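Local coordinates for protein TetR-like transcriptional regulator (Rhodococcus, PDB 3F1B) that probably binds cis-regulatory DNA as a transcription factor of the TetR family, through a predicted N-terminal helix-turn-helix, at residues Met19-Val24 and Ile66-Leu71; Gly97-Val102 and Glu166-Arg171; Val14-Met19 and Leu53-Lys58. One frame throughout, in Å; residues are numbered along the deposited sequence.

Contacts 1 and 3 both use helix 12-30 and share Met-19, with centres about 10 Å apart. Contact 3 joins this helix to residues 53-58, where the predicted helix-turn-helix (36-55) ends. Contact 1 joins it, farther along, to the middle of helix 58-77. The two touch where Leu-20 CD2 lies 3.6 Å from Tyr-55 OH. Contact 2 belongs to the C-terminal domain and pairs helix 87-104 with helix 153-173. Its centre is about 18 Å from that of contact 1, and the two meet where Phe-101 CZ packs 4.2 Å from Glu-69 O. Contacts 2 and 3 do not touch; their nearest atoms are about 13 Å apart.

Contact 1: residues Met19-Val24 and Ile66-Leu71; sequences MLDAAV and IQREGL
Asp-21 and Arg-68 form a salt bridge across the contact. Arg-68 NH2 gives Asp-21 OD2 a 2.7 Å hydrogen bond that meets the oxygen nearly along its C-O axis. Arg-68 NH1 adds a weak bond to the same oxygen, OD2 of Asp-21, at 3.0 Å. The carboxylate and guanidinium planes are turned 49° apart. On its own helix Arg-68 also grips Glu-69 side-on. NE and NH2 of Arg-68 both donate to Glu-69 OE2, the NH2 bond being 2.7 Å long. Both acidic oxygens lie near the guanidinium plane, and together they fix its rotation. The Arg-68 chain bends at chi3 (74°), which places NE. The positive charge probably eases the repulsion between the two carboxylates. Glu-69 has a second partner: its OE1 is in a salt bridge with Arg-72.

Leu-20 covers one face of the guanidinium, its CB 3.5 Å from Arg-68 CZ, over the centre of the group. Leu-20 CD1 reaches the aliphatic CD of Arg-68. Farther along, Val-24 CG2 packs 3.3 Å from Glu-69 OE2 and also touches Glu-69 CG. Leu-20 also packs on Leu-61 and Ala-64, and Val-24 on Cys-65, all of helix 58-77. The axes of the two segments approach to 10.7 Å and cross at -90°. The arrangement is a salt-bridge network joining the first helix of a TetR-type DNA-binding region to the long helix 58-77, which follows the predicted helix-turn-helix.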
HETATM    1  N   MSE A  19     -18.498   8.308  18.050  1.00 61.10           N
HETATM    2  CA  MSE A  19     -17.162   7.913  18.505  1.00 58.87           C
HETATM    3  C   MSE A  19     -16.329   7.376  17.356  1.00 57.15           C
HETATM    4  O   MSE A  19     -15.142   7.587  17.313  1.00 57.35           O
HETATM    5  CB  MSE A  19     -17.259   6.818  19.564  1.00 58.45           C
HETATM    6  CG  MSE A  19     -17.487   7.332  20.952  1.00 61.98           C
HETATM    7 SE   MSE A  19     -17.966   5.936  22.251  0.75 66.79          SE
HETATM    8  CE  MSE A  19     -17.562   6.960  23.852  1.00 69.54           C
ATOM      9  N   LEU A  20     -16.954   6.648  16.455  1.00 55.27           N
ATOM     10  CA  LEU A  20     -16.269   6.058  15.334  1.00 54.28           C
ATOM     11  C   LEU A  20     -15.908   7.103  14.262  1.00 54.32           C
ATOM     12  O   LEU A  20     -14.817   7.053  13.669  1.00 53.04           O
ATOM     13  CB  LEU A  20     -17.068   4.858  14.791  1.00 54.15           C
ATOM     14  CG  LEU A  20     -17.123   3.607  15.722  1.00 51.84           C
ATOM     15  CD1 LEU A  20     -18.178   2.615  15.283  1.00 53.71           C
ATOM     16  CD2 LEU A  20     -15.818   2.855  15.894  1.00 52.91           C
ATOM     17  N   ASP A  21     -16.786   8.085  14.061  1.00 54.16           N
ATOM     18  CA  ASP A  21     -16.496   9.192  13.143  1.00 53.89           C
ATOM     19  C   ASP A  21     -15.287   9.993  13.589  1.00 54.06           C
ATOM     20  O   ASP A  21     -14.485  10.469  12.780  1.00 53.76           O
ATOM     21  CB  ASP A  21     -17.687  10.149  13.078  1.00 54.06           C
ATOM     22  CG  ASP A  21     -18.857   9.569  12.344  1.00 54.61           C
ATOM     23  OD1 ASP A  21     -19.916  10.206  12.310  1.00 56.49           O
ATOM     24  OD2 ASP A  21     -18.732   8.462  11.789  1.00 59.15           O
ATOM     25  N   ALA A  22     -15.188  10.185  14.891  1.00 54.18           N
ATOM     26  CA  ALA A  22     -14.105  10.969  15.468  1.00 54.36           C
ATOM     27  C   ALA A  22     -12.782  10.189  15.460  1.00 54.70           C
ATOM     28  O   ALA A  22     -11.711  10.780  15.371  1.00 54.53           O
ATOM     29  CB  ALA A  22     -14.468  11.346  16.885  1.00 54.89           C
ATOM     30  N   ALA A  23     -12.878   8.863  15.588  1.00 54.42           N
ATOM     31  CA  ALA A  23     -11.719   7.978  15.604  1.00 54.00           C
ATOM     32  C   ALA A  23     -11.173   7.951  14.208  1.00 54.50           C
ATOM     33  O   ALA A  23      -9.949   7.925  14.026  1.00 55.06           O
ATOM     34  CB  ALA A  23     -12.117   6.580  16.016  1.00 52.76           C
ATOM     35  N   VAL A  24     -12.077   7.940  13.234  1.00 54.36           N
ATOM     36  CA  VAL A  24     -11.677   7.893  11.852  1.00 56.06           C
ATOM     37  C   VAL A  24     -10.813   9.127  11.540  1.00 56.73           C
ATOM     38  O   VAL A  24      -9.662   8.993  11.071  1.00 56.54           O
ATOM     39  CB  VAL A  24     -12.881   7.706  10.898  1.00 55.87           C
ATOM     40  CG1 VAL A  24     -12.475   7.896   9.462  1.00 57.34           C
ATOM     41  CG2 VAL A  24     -13.365   6.311  10.993  1.00 57.46           C
ATOM     42  N   ILE A  66     -12.059   0.031  11.944  1.00 42.57           N
ATOM     43  CA  ILE A  66     -11.662  -0.679  10.741  1.00 43.56           C
ATOM     44  C   ILE A  66     -12.806  -1.555  10.246  1.00 43.91           C
ATOM     45  O   ILE A  66     -13.105  -1.606   9.057  1.00 43.62           O
ATOM     46  CB  ILE A  66     -10.333  -1.514  10.937  1.00 43.98           C
ATOM     47  CG1 ILE A  66      -9.134  -0.573  10.931  1.00 44.64           C
ATOM     48  CG2 ILE A  66     -10.167  -2.607   9.861  1.00 41.28           C
ATOM     49  CD1 ILE A  66      -8.506  -0.391   9.587  1.00 47.22           C
ATOM     50  N   GLN A  67     -13.428  -2.263  11.165  1.00 44.57           N
ATOM     51  CA  GLN A  67     -14.619  -3.040  10.845  1.00 45.74           C
ATOM     52  C   GLN A  67     -15.700  -2.197  10.117  1.00 45.13           C
ATOM     53  O   GLN A  67     -16.197  -2.618   9.073  1.00 45.94           O
ATOM     54  CB  GLN A  67     -15.179  -3.596  12.153  1.00 46.73           C
ATOM     55  CG  GLN A  67     -14.580  -4.919  12.545  1.00 50.89           C
ATOM     56  CD  GLN A  67     -15.220  -6.068  11.758  1.00 54.57           C
ATOM     57  OE1 GLN A  67     -14.521  -6.886  11.159  1.00 55.68           O
ATOM     58  NE2 GLN A  67     -16.554  -6.115  11.748  1.00 54.23           N
ATOM     59  N   ARG A  68     -16.059  -1.030  10.677  1.00 43.76           N
ATOM     60  CA  ARG A  68     -17.092  -0.185  10.134  1.00 42.72           C
ATOM     61  C   ARG A  68     -16.736   0.411   8.756  1.00 43.52           C
ATOM     62  O   ARG A  68     -17.546   0.335   7.820  1.00 44.66           O
ATOM     63  CB  ARG A  68     -17.457   0.943  11.099  1.00 42.14           C
ATOM     64  CG  ARG A  68     -18.744   1.667  10.627  1.00 42.53           C
ATOM     65  CD  ARG A  68     -19.160   2.841  11.479  1.00 41.80           C
ATOM     66  NE  ARG A  68     -18.258   3.944  11.206  1.00 41.10           N
ATOM     67  CZ  ARG A  68     -18.445   5.208  11.574  1.00 42.27           C
ATOM     68  NH1 ARG A  68     -19.549   5.599  12.263  1.00 39.30           N
ATOM     69  NH2 ARG A  68     -17.508   6.095  11.226  1.00 37.60           N
ATOM     70  N   GLU A  69     -15.574   1.043   8.615  1.00 41.79           N
ATOM     71  CA  GLU A  69     -15.193   1.549   7.298  1.00 42.08           C
ATOM     72  C   GLU A  69     -15.045   0.414   6.230  1.00 42.40           C
ATOM     73  O   GLU A  69     -15.455   0.583   5.072  1.00 42.73           O
ATOM     74  CB  GLU A  69     -13.929   2.409   7.415  1.00 42.26           C
ATOM     75  CG  GLU A  69     -14.060   3.499   8.521  1.00 42.53           C
ATOM     76  CD  GLU A  69     -15.387   4.268   8.450  1.00 43.81           C
ATOM     77  OE1 GLU A  69     -15.950   4.433   7.362  1.00 44.67           O
ATOM     78  OE2 GLU A  69     -15.893   4.732   9.489  1.00 49.28           O
ATOM     79  N   GLY A  70     -14.537  -0.757   6.639  1.00 41.45           N
ATOM     80  CA  GLY A  70     -14.495  -1.944   5.758  1.00 41.63           C
ATOM     81  C   GLY A  70     -15.871  -2.313   5.215  1.00 41.95           C
ATOM     82  O   GLY A  70     -16.015  -2.667   4.057  1.00 41.74           O
ATOM     83  N   LEU A  71     -16.882  -2.220   6.072  1.00 42.21           N
ATOM     84  CA  LEU A  71     -18.251  -2.486   5.687  1.00 43.18           C
ATOM     85  C   LEU A  71     -18.746  -1.507   4.642  1.00 43.20           C
ATOM     86  O   LEU A  71     -19.431  -1.923   3.711  1.00 44.19           O
ATOM     87  CB  LEU A  71     -19.178  -2.396   6.892  1.00 42.56           C
ATOM     88  CG  LEU A  71     -19.682  -3.648   7.565  1.00 45.28           C
ATOM     89  CD1 LEU A  71     -20.093  -3.319   9.050  1.00 44.49           C
ATOM     90  CD2 LEU A  71     -20.840  -4.185   6.753  1.00 45.12           C
TER

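Contact 2: residues Gly97-Val102 and Glu166-Arg171; sequences GFLGFV and EAVADR
The two helix segments run in roughly the same direction, with axes 9.5 Å apart at closest approach and crossing at -36°. Leu-99 and Ala-169 have the nearest CA atoms across the segments, 6.0 Å apart. The small Ala-169 points toward helix 87-104 and is met by three larger side chains.

Phe-98 comes to it with the tip of its ring. Its CZ lies 3.3 Å from Ala-169 CB, and CE1 and CE2 are each a little farther from that methyl. CG of Phe-98 is anti to the backbone N (chi1 166°), and the far end of the ring reaches Ala-169. The methyl approaches this ring obliquely. Leu-99 uses one branch, CD2, which rests 3.8 Å from Ala-169 CA. The same methyl makes a looser contact with Val-168, 4.5 Å from CD2 of Leu-99 to CG1 of Val-168. Val-102 divides its two methyls. CG1 of Val-102 sits 3.2 Å from the carbonyl oxygen of Ala-169, while CG2 of Val-102 faces Ala-169 CB at 4.1 Å. The contact is apolar apart from that carbonyl.

Trp-109 of helix 106-115 packs on Phe-98, Val-102 and Ala-169, and Ala-182 of helix 179-196 packs on Leu-99 and Val-168. On helix 153-173, Val-168 also packs on Ala-160 of the second subunit, and Arg-171 forms a salt bridge with Asp-131 of that subunit. The contact is buried helix packing within the all-helical C-terminal domain of a TetR-like protein, and it joins helix 87-104 to a helix of the dimer interface.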
ATOM      1  N   GLY A  97     -18.101   2.136  -8.043  1.00 46.52           N
ATOM      2  CA  GLY A  97     -18.490   2.143  -6.630  1.00 45.90           C
ATOM      3  C   GLY A  97     -17.311   2.383  -5.673  1.00 46.84           C
ATOM      4  O   GLY A  97     -17.352   3.302  -4.837  1.00 47.41           O
ATOM      5  N   PHE A  98     -16.252   1.580  -5.828  1.00 45.48           N
ATOM      6  CA  PHE A  98     -14.970   1.781  -5.139  1.00 44.97           C
ATOM      7  C   PHE A  98     -14.475   3.207  -5.241  1.00 44.38           C
ATOM      8  O   PHE A  98     -14.130   3.827  -4.215  1.00 44.25           O
ATOM      9  CB  PHE A  98     -13.921   0.830  -5.740  1.00 44.82           C
ATOM     10  CG  PHE A  98     -12.515   1.138  -5.379  1.00 45.36           C
ATOM     11  CD1 PHE A  98     -12.151   1.405  -4.067  1.00 46.89           C
ATOM     12  CD2 PHE A  98     -11.530   1.057  -6.335  1.00 45.87           C
ATOM     13  CE1 PHE A  98     -10.859   1.651  -3.743  1.00 48.25           C
ATOM     14  CE2 PHE A  98     -10.227   1.290  -6.022  1.00 43.23           C
ATOM     15  CZ  PHE A  98      -9.879   1.579  -4.737  1.00 47.53           C
ATOM     16  N   LEU A  99     -14.370   3.709  -6.467  1.00 43.49           N
ATOM     17  CA  LEU A  99     -13.811   5.026  -6.650  1.00 44.04           C
ATOM     18  C   LEU A  99     -14.712   6.175  -6.151  1.00 44.95           C
ATOM     19  O   LEU A  99     -14.195   7.189  -5.640  1.00 45.15           O
ATOM     20  CB  LEU A  99     -13.397   5.245  -8.087  1.00 43.48           C
ATOM     21  CG  LEU A  99     -12.144   4.490  -8.510  1.00 43.40           C
ATOM     22  CD1 LEU A  99     -12.056   4.691 -10.014  1.00 41.99           C
ATOM     23  CD2 LEU A  99     -10.841   4.967  -7.761  1.00 37.59           C
ATOM     24  N   GLY A 100     -16.033   6.014  -6.284  1.00 45.72           N
ATOM     25  CA  GLY A 100     -17.015   6.992  -5.746  1.00 46.48           C
ATOM     26  C   GLY A 100     -16.977   7.023  -4.219  1.00 47.26           C
ATOM     27  O   GLY A 100     -17.061   8.100  -3.594  1.00 48.16           O
ATOM     28  N   PHE A 101     -16.793   5.855  -3.606  1.00 46.88           N
ATOM     29  CA  PHE A 101     -16.668   5.776  -2.148  1.00 46.86           C
ATOM     30  C   PHE A 101     -15.399   6.498  -1.590  1.00 46.58           C
ATOM     31  O   PHE A 101     -15.421   7.172  -0.552  1.00 47.37           O
ATOM     32  CB  PHE A 101     -16.643   4.324  -1.726  1.00 46.62           C
ATOM     33  CG  PHE A 101     -16.164   4.114  -0.308  1.00 47.90           C
ATOM     34  CD1 PHE A 101     -17.060   4.177   0.758  1.00 47.44           C
ATOM     35  CD2 PHE A 101     -14.818   3.857  -0.035  1.00 44.79           C
ATOM     36  CE1 PHE A 101     -16.614   3.980   2.059  1.00 44.25           C
ATOM     37  CE2 PHE A 101     -14.385   3.666   1.298  1.00 44.16           C
ATOM     38  CZ  PHE A 101     -15.295   3.734   2.319  1.00 40.31           C
ATOM     39  N   VAL A 102     -14.292   6.333  -2.281  1.00 44.76           N
ATOM     40  CA  VAL A 102     -13.039   6.907  -1.862  1.00 43.44           C
ATOM     41  C   VAL A 102     -13.183   8.441  -1.965  1.00 43.14           C
ATOM     42  O   VAL A 102     -12.763   9.191  -1.094  1.00 42.97           O
ATOM     43  CB  VAL A 102     -11.952   6.357  -2.788  1.00 43.13           C
ATOM     44  CG1 VAL A 102     -10.805   7.324  -2.919  1.00 42.61           C
ATOM     45  CG2 VAL A 102     -11.519   4.960  -2.317  1.00 43.04           C
ATOM     46  N   GLU A 166      -5.583   0.810  -6.272  1.00 42.25           N
ATOM     47  CA  GLU A 166      -5.247   1.310  -4.939  1.00 41.10           C
ATOM     48  C   GLU A 166      -4.535   2.603  -5.073  1.00 41.10           C
ATOM     49  O   GLU A 166      -4.916   3.550  -4.407  1.00 42.42           O
ATOM     50  CB  GLU A 166      -4.341   0.346  -4.217  1.00 41.09           C
ATOM     51  CG  GLU A 166      -5.093  -0.850  -3.708  1.00 41.04           C
ATOM     52  CD  GLU A 166      -4.169  -1.887  -3.124  1.00 42.48           C
ATOM     53  OE1 GLU A 166      -3.185  -2.288  -3.774  1.00 49.32           O
ATOM     54  OE2 GLU A 166      -4.423  -2.342  -2.030  1.00 38.95           O
ATOM     55  N   ALA A 167      -3.538   2.681  -5.957  1.00 39.31           N
ATOM     56  CA  ALA A 167      -2.766   3.911  -6.038  1.00 38.61           C
ATOM     57  C   ALA A 167      -3.597   5.030  -6.648  1.00 38.66           C
ATOM     58  O   ALA A 167      -3.412   6.189  -6.322  1.00 37.49           O
ATOM     59  CB  ALA A 167      -1.487   3.703  -6.850  1.00 38.84           C
ATOM     60  N   VAL A 168      -4.516   4.679  -7.535  1.00 39.70           N
ATOM     61  CA  VAL A 168      -5.337   5.674  -8.238  1.00 40.78           C
ATOM     62  C   VAL A 168      -6.418   6.220  -7.264  1.00 41.63           C
ATOM     63  O   VAL A 168      -6.616   7.429  -7.172  1.00 41.42           O
ATOM     64  CB  VAL A 168      -5.937   5.083  -9.562  1.00 41.90           C
ATOM     65  CG1 VAL A 168      -7.116   5.912 -10.065  1.00 41.14           C
ATOM     66  CG2 VAL A 168      -4.850   5.037 -10.668  1.00 39.50           C
ATOM     67  N   ALA A 169      -7.055   5.306  -6.537  1.00 42.36           N
ATOM     68  CA  ALA A 169      -7.917   5.624  -5.442  1.00 43.29           C
ATOM     69  C   ALA A 169      -7.269   6.700  -4.584  1.00 44.05           C
ATOM     70  O   ALA A 169      -7.915   7.703  -4.310  1.00 44.40           O
ATOM     71  CB  ALA A 169      -8.217   4.383  -4.627  1.00 41.84           C
ATOM     72  N   ASP A 170      -6.010   6.528  -4.191  1.00 44.79           N
ATOM     73  CA  ASP A 170      -5.264   7.585  -3.428  1.00 46.24           C
ATOM     74  C   ASP A 170      -5.381   8.963  -4.031  1.00 45.10           C
ATOM     75  O   ASP A 170      -5.629   9.926  -3.354  1.00 45.81           O
ATOM     76  CB  ASP A 170      -3.760   7.296  -3.396  1.00 46.91           C
ATOM     77  CG  ASP A 170      -3.238   6.993  -2.012  1.00 52.92           C
ATOM     78  OD1 ASP A 170      -4.049   6.994  -1.048  1.00 56.05           O
ATOM     79  OD2 ASP A 170      -1.992   6.752  -1.883  1.00 59.31           O
ATOM     80  N   ARG A 171      -5.158   9.058  -5.325  1.00 45.21           N
ATOM     81  CA  ARG A 171      -5.276  10.327  -6.003  1.00 44.76           C
ATOM     82  C   ARG A 171      -6.745  10.790  -6.130  1.00 43.74           C
ATOM     83  O   ARG A 171      -7.006  11.976  -6.039  1.00 43.99           O
ATOM     84  CB  ARG A 171      -4.596  10.262  -7.372  1.00 45.13           C
ATOM     85  CG  ARG A 171      -3.101  10.070  -7.288  1.00 47.63           C
ATOM     86  CD  ARG A 171      -2.374  11.320  -6.848  1.00 50.06           C
ATOM     87  NE  ARG A 171      -1.098  10.959  -6.218  1.00 53.72           N
ATOM     88  CZ  ARG A 171       0.125  11.279  -6.672  1.00 54.70           C
ATOM     89  NH1 ARG A 171       0.314  12.003  -7.788  1.00 52.78           N
ATOM     90  NH2 ARG A 171       1.182  10.875  -5.983  1.00 55.24           N
TER

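Contact 3: residues Val14-Met19 and Leu53-Lys58; sequences VREQQM and LYYGSK
Met-19, a selenomethionine here, meets the rings of Tyr-54 and Tyr-55. Its chain is extended beyond CG (chi2 168°, chi3 162°), which carries SE and CE out to Tyr-54. SE of Met-19 lies 4.2 Å from the centroid of the Tyr-54 ring, in an oblique approach. CE of Met-19 touches Tyr-54 CD2 at 3.6 Å. The same selenium lies at the edge of the other ring, 4.0 Å from Tyr-55 CE2. Both are Met-aromatic contacts.

Glu-16 has CG anti to the backbone N and bends at chi2 (95°). The Glu-16 and Tyr-55 side chains cross at about a right angle, and Tyr-55 OH donates a weak hydrogen bond of 2.6 Å to Glu-16 OE1. The other oxygen of Glu-16, OE2, is in a salt bridge with Arg-12. Tyr-55 also packs on Leu-61 and Ala-64. A phenylalanine in place of Tyr-55 would probably leave Glu-16 OE1 without its hydroxyl partner.

The chemistry is mixed: the buried side chain of Met-19 touching two aromatic rings, and a polar bond beside it. It implies that apolar packing and a weak polar link together join helix 12-30 to the end of the predicted helix-turn-helix.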
ATOM      1  N   VAL A  14     -25.964   5.596  18.012  1.00 84.01           N
ATOM      2  CA  VAL A  14     -25.800   7.045  17.893  1.00 82.91           C
ATOM      3  C   VAL A  14     -24.588   7.584  18.653  1.00 82.12           C
ATOM      4  O   VAL A  14     -23.871   8.442  18.128  1.00 82.31           O
ATOM      5  CB  VAL A  14     -27.070   7.811  18.312  1.00 83.03           C
ATOM      6  CG1 VAL A  14     -27.348   7.641  19.797  1.00 82.97           C
ATOM      7  CG2 VAL A  14     -26.941   9.279  17.944  1.00 83.01           C
ATOM      8  N   ARG A  15     -24.367   7.100  19.878  1.00 80.72           N
ATOM      9  CA  ARG A  15     -23.158   7.441  20.611  1.00 79.06           C
ATOM     10  C   ARG A  15     -21.976   6.778  19.883  1.00 77.86           C
ATOM     11  O   ARG A  15     -20.961   7.428  19.611  1.00 77.22           O
ATOM     12  CB  ARG A  15     -23.264   6.988  22.065  1.00 79.32           C
ATOM     13  CG  ARG A  15     -22.566   7.917  23.069  1.00 79.87           C
ATOM     14  CD  ARG A  15     -22.946   9.406  22.868  1.00 81.97           C
ATOM     15  NE  ARG A  15     -22.749  10.231  24.074  1.00 82.45           N
ATOM     16  CZ  ARG A  15     -23.713  10.649  24.905  1.00 82.61           C
ATOM     17  NH1 ARG A  15     -24.986  10.335  24.693  1.00 82.04           N
ATOM     18  NH2 ARG A  15     -23.399  11.389  25.963  1.00 82.57           N
ATOM     19  N   GLU A  16     -22.158   5.491  19.571  1.00 76.30           N
ATOM     20  CA  GLU A  16     -21.339   4.683  18.653  1.00 74.83           C
ATOM     21  C   GLU A  16     -20.818   5.445  17.434  1.00 72.98           C
ATOM     22  O   GLU A  16     -19.613   5.654  17.283  1.00 71.57           O
ATOM     23  CB  GLU A  16     -22.219   3.550  18.117  1.00 75.77           C
ATOM     24  CG  GLU A  16     -21.514   2.472  17.312  1.00 78.51           C
ATOM     25  CD  GLU A  16     -21.149   1.287  18.196  1.00 83.86           C
ATOM     26  OE1 GLU A  16     -20.161   1.419  18.978  1.00 85.36           O
ATOM     27  OE2 GLU A  16     -21.867   0.246  18.126  1.00 84.48           O
ATOM     28  N   GLN A  17     -21.750   5.846  16.573  1.00 71.07           N
ATOM     29  CA  GLN A  17     -21.417   6.500  15.327  1.00 69.93           C
ATOM     30  C   GLN A  17     -20.646   7.792  15.548  1.00 68.75           C
ATOM     31  O   GLN A  17     -19.776   8.129  14.732  1.00 69.26           O
ATOM     32  CB  GLN A  17     -22.648   6.686  14.431  1.00 69.82           C
ATOM     33  CG  GLN A  17     -22.631   7.892  13.483  1.00 71.31           C
ATOM     34  CD  GLN A  17     -23.525   9.042  13.979  1.00 75.18           C
ATOM     35  OE1 GLN A  17     -24.524   9.372  13.347  1.00 76.14           O
ATOM     36  NE2 GLN A  17     -23.185   9.628  15.132  1.00 76.64           N
ATOM     37  N   GLN A  18     -20.910   8.489  16.651  1.00 66.50           N
ATOM     38  CA  GLN A  18     -20.155   9.700  16.941  1.00 64.47           C
ATOM     39  C   GLN A  18     -18.709   9.407  17.323  1.00 63.37           C
ATOM     40  O   GLN A  18     -17.797  10.167  16.952  1.00 63.89           O
ATOM     41  CB  GLN A  18     -20.810  10.466  18.050  1.00 64.35           C
ATOM     42  CG  GLN A  18     -21.935  11.303  17.608  1.00 65.32           C
ATOM     43  CD  GLN A  18     -22.554  12.033  18.776  1.00 68.65           C
ATOM     44  OE1 GLN A  18     -21.945  12.135  19.852  1.00 70.59           O
ATOM     45  NE2 GLN A  18     -23.770  12.531  18.588  1.00 67.25           N
HETATM   46  N   MSE A  19     -18.498   8.308  18.050  1.00 61.10           N
HETATM   47  CA  MSE A  19     -17.162   7.913  18.505  1.00 58.87           C
HETATM   48  C   MSE A  19     -16.329   7.376  17.356  1.00 57.15           C
HETATM   49  O   MSE A  19     -15.142   7.587  17.313  1.00 57.35           O
HETATM   50  CB  MSE A  19     -17.259   6.818  19.564  1.00 58.45           C
HETATM   51  CG  MSE A  19     -17.487   7.332  20.952  1.00 61.98           C
HETATM   52 SE   MSE A  19     -17.966   5.936  22.251  0.75 66.79          SE
HETATM   53  CE  MSE A  19     -17.562   6.960  23.852  1.00 69.54           C
ATOM     54  N   LEU A  53     -15.151   2.951  28.393  1.00 51.43           N
ATOM     55  CA  LEU A  53     -16.312   2.098  28.677  1.00 51.85           C
ATOM     56  C   LEU A  53     -16.948   1.508  27.396  1.00 52.00           C
ATOM     57  O   LEU A  53     -17.752   0.595  27.486  1.00 51.57           O
ATOM     58  CB  LEU A  53     -17.375   2.802  29.574  1.00 51.66           C
ATOM     59  CG  LEU A  53     -17.015   3.263  30.992  1.00 49.79           C
ATOM     60  CD1 LEU A  53     -18.142   4.029  31.600  1.00 49.26           C
ATOM     61  CD2 LEU A  53     -16.668   2.079  31.865  1.00 50.05           C
ATOM     62  N   TYR A  54     -16.587   2.030  26.223  1.00 52.67           N
ATOM     63  CA  TYR A  54     -17.059   1.460  24.965  1.00 54.10           C
ATOM     64  C   TYR A  54     -15.938   0.703  24.314  1.00 55.60           C
ATOM     65  O   TYR A  54     -16.167  -0.383  23.775  1.00 56.50           O
ATOM     66  CB  TYR A  54     -17.636   2.496  23.979  1.00 53.40           C
ATOM     67  CG  TYR A  54     -18.957   3.030  24.408  1.00 53.86           C
ATOM     68  CD1 TYR A  54     -20.159   2.505  23.914  1.00 54.03           C
ATOM     69  CD2 TYR A  54     -19.022   4.050  25.373  1.00 56.89           C
ATOM     70  CE1 TYR A  54     -21.413   3.014  24.371  1.00 53.76           C
ATOM     71  CE2 TYR A  54     -20.252   4.558  25.851  1.00 55.16           C
ATOM     72  CZ  TYR A  54     -21.433   4.058  25.345  1.00 55.30           C
ATOM     73  OH  TYR A  54     -22.598   4.618  25.839  1.00 56.06           O
ATOM     74  N   TYR A  55     -14.726   1.249  24.352  1.00 56.73           N
ATOM     75  CA  TYR A  55     -13.634   0.603  23.633  1.00 57.75           C
ATOM     76  C   TYR A  55     -12.543  -0.011  24.482  1.00 58.70           C
ATOM     77  O   TYR A  55     -12.250  -1.215  24.336  1.00 59.65           O
ATOM     78  CB  TYR A  55     -13.141   1.444  22.444  1.00 58.13           C
ATOM     79  CG  TYR A  55     -14.272   1.560  21.457  1.00 58.41           C
ATOM     80  CD1 TYR A  55     -14.589   0.477  20.607  1.00 60.12           C
ATOM     81  CD2 TYR A  55     -15.104   2.688  21.450  1.00 58.45           C
ATOM     82  CE1 TYR A  55     -15.678   0.529  19.743  1.00 58.03           C
ATOM     83  CE2 TYR A  55     -16.210   2.748  20.587  1.00 59.81           C
ATOM     84  CZ  TYR A  55     -16.468   1.667  19.723  1.00 59.74           C
ATOM     85  OH  TYR A  55     -17.533   1.727  18.843  1.00 64.94           O
ATOM     86  N   GLY A  56     -11.961   0.739  25.399  1.00 58.43           N
ATOM     87  CA  GLY A  56     -11.146   0.018  26.369  1.00 58.00           C
ATOM     88  C   GLY A  56      -9.681   0.010  26.016  1.00 57.80           C
ATOM     89  O   GLY A  56      -8.843  -0.077  26.922  1.00 58.09           O
ATOM     90  N   SER A  57      -9.374   0.110  24.715  1.00 56.88           N
ATOM     91  CA  SER A  57      -8.020   0.379  24.260  1.00 55.80           C
ATOM     92  C   SER A  57      -8.043   0.997  22.880  1.00 55.48           C
ATOM     93  O   SER A  57      -9.022   0.839  22.129  1.00 55.75           O
ATOM     94  CB  SER A  57      -7.219  -0.906  24.208  1.00 56.01           C
ATOM     95  OG  SER A  57      -7.685  -1.673  23.133  1.00 55.01           O
ATOM     96  N   LYS A  58      -6.936   1.660  22.538  1.00 54.19           N
ATOM     97  CA  LYS A  58      -6.763   2.335  21.248  1.00 52.83           C
ATOM     98  C   LYS A  58      -6.970   1.397  20.085  1.00 52.41           C
ATOM     99  O   LYS A  58      -7.631   1.759  19.119  1.00 53.04           O
ATOM    100  CB  LYS A  58      -5.389   2.998  21.133  1.00 52.47           C
ATOM    101  CG  LYS A  58      -5.293   4.031  20.030  1.00 50.68           C
ATOM    102  CD  LYS A  58      -3.951   4.002  19.301  1.00 51.31           C
ATOM    103  CE  LYS A  58      -2.750   4.492  20.126  1.00 51.80           C
ATOM    104  NZ  LYS A  58      -1.444   4.504  19.323  1.00 51.89           N
TER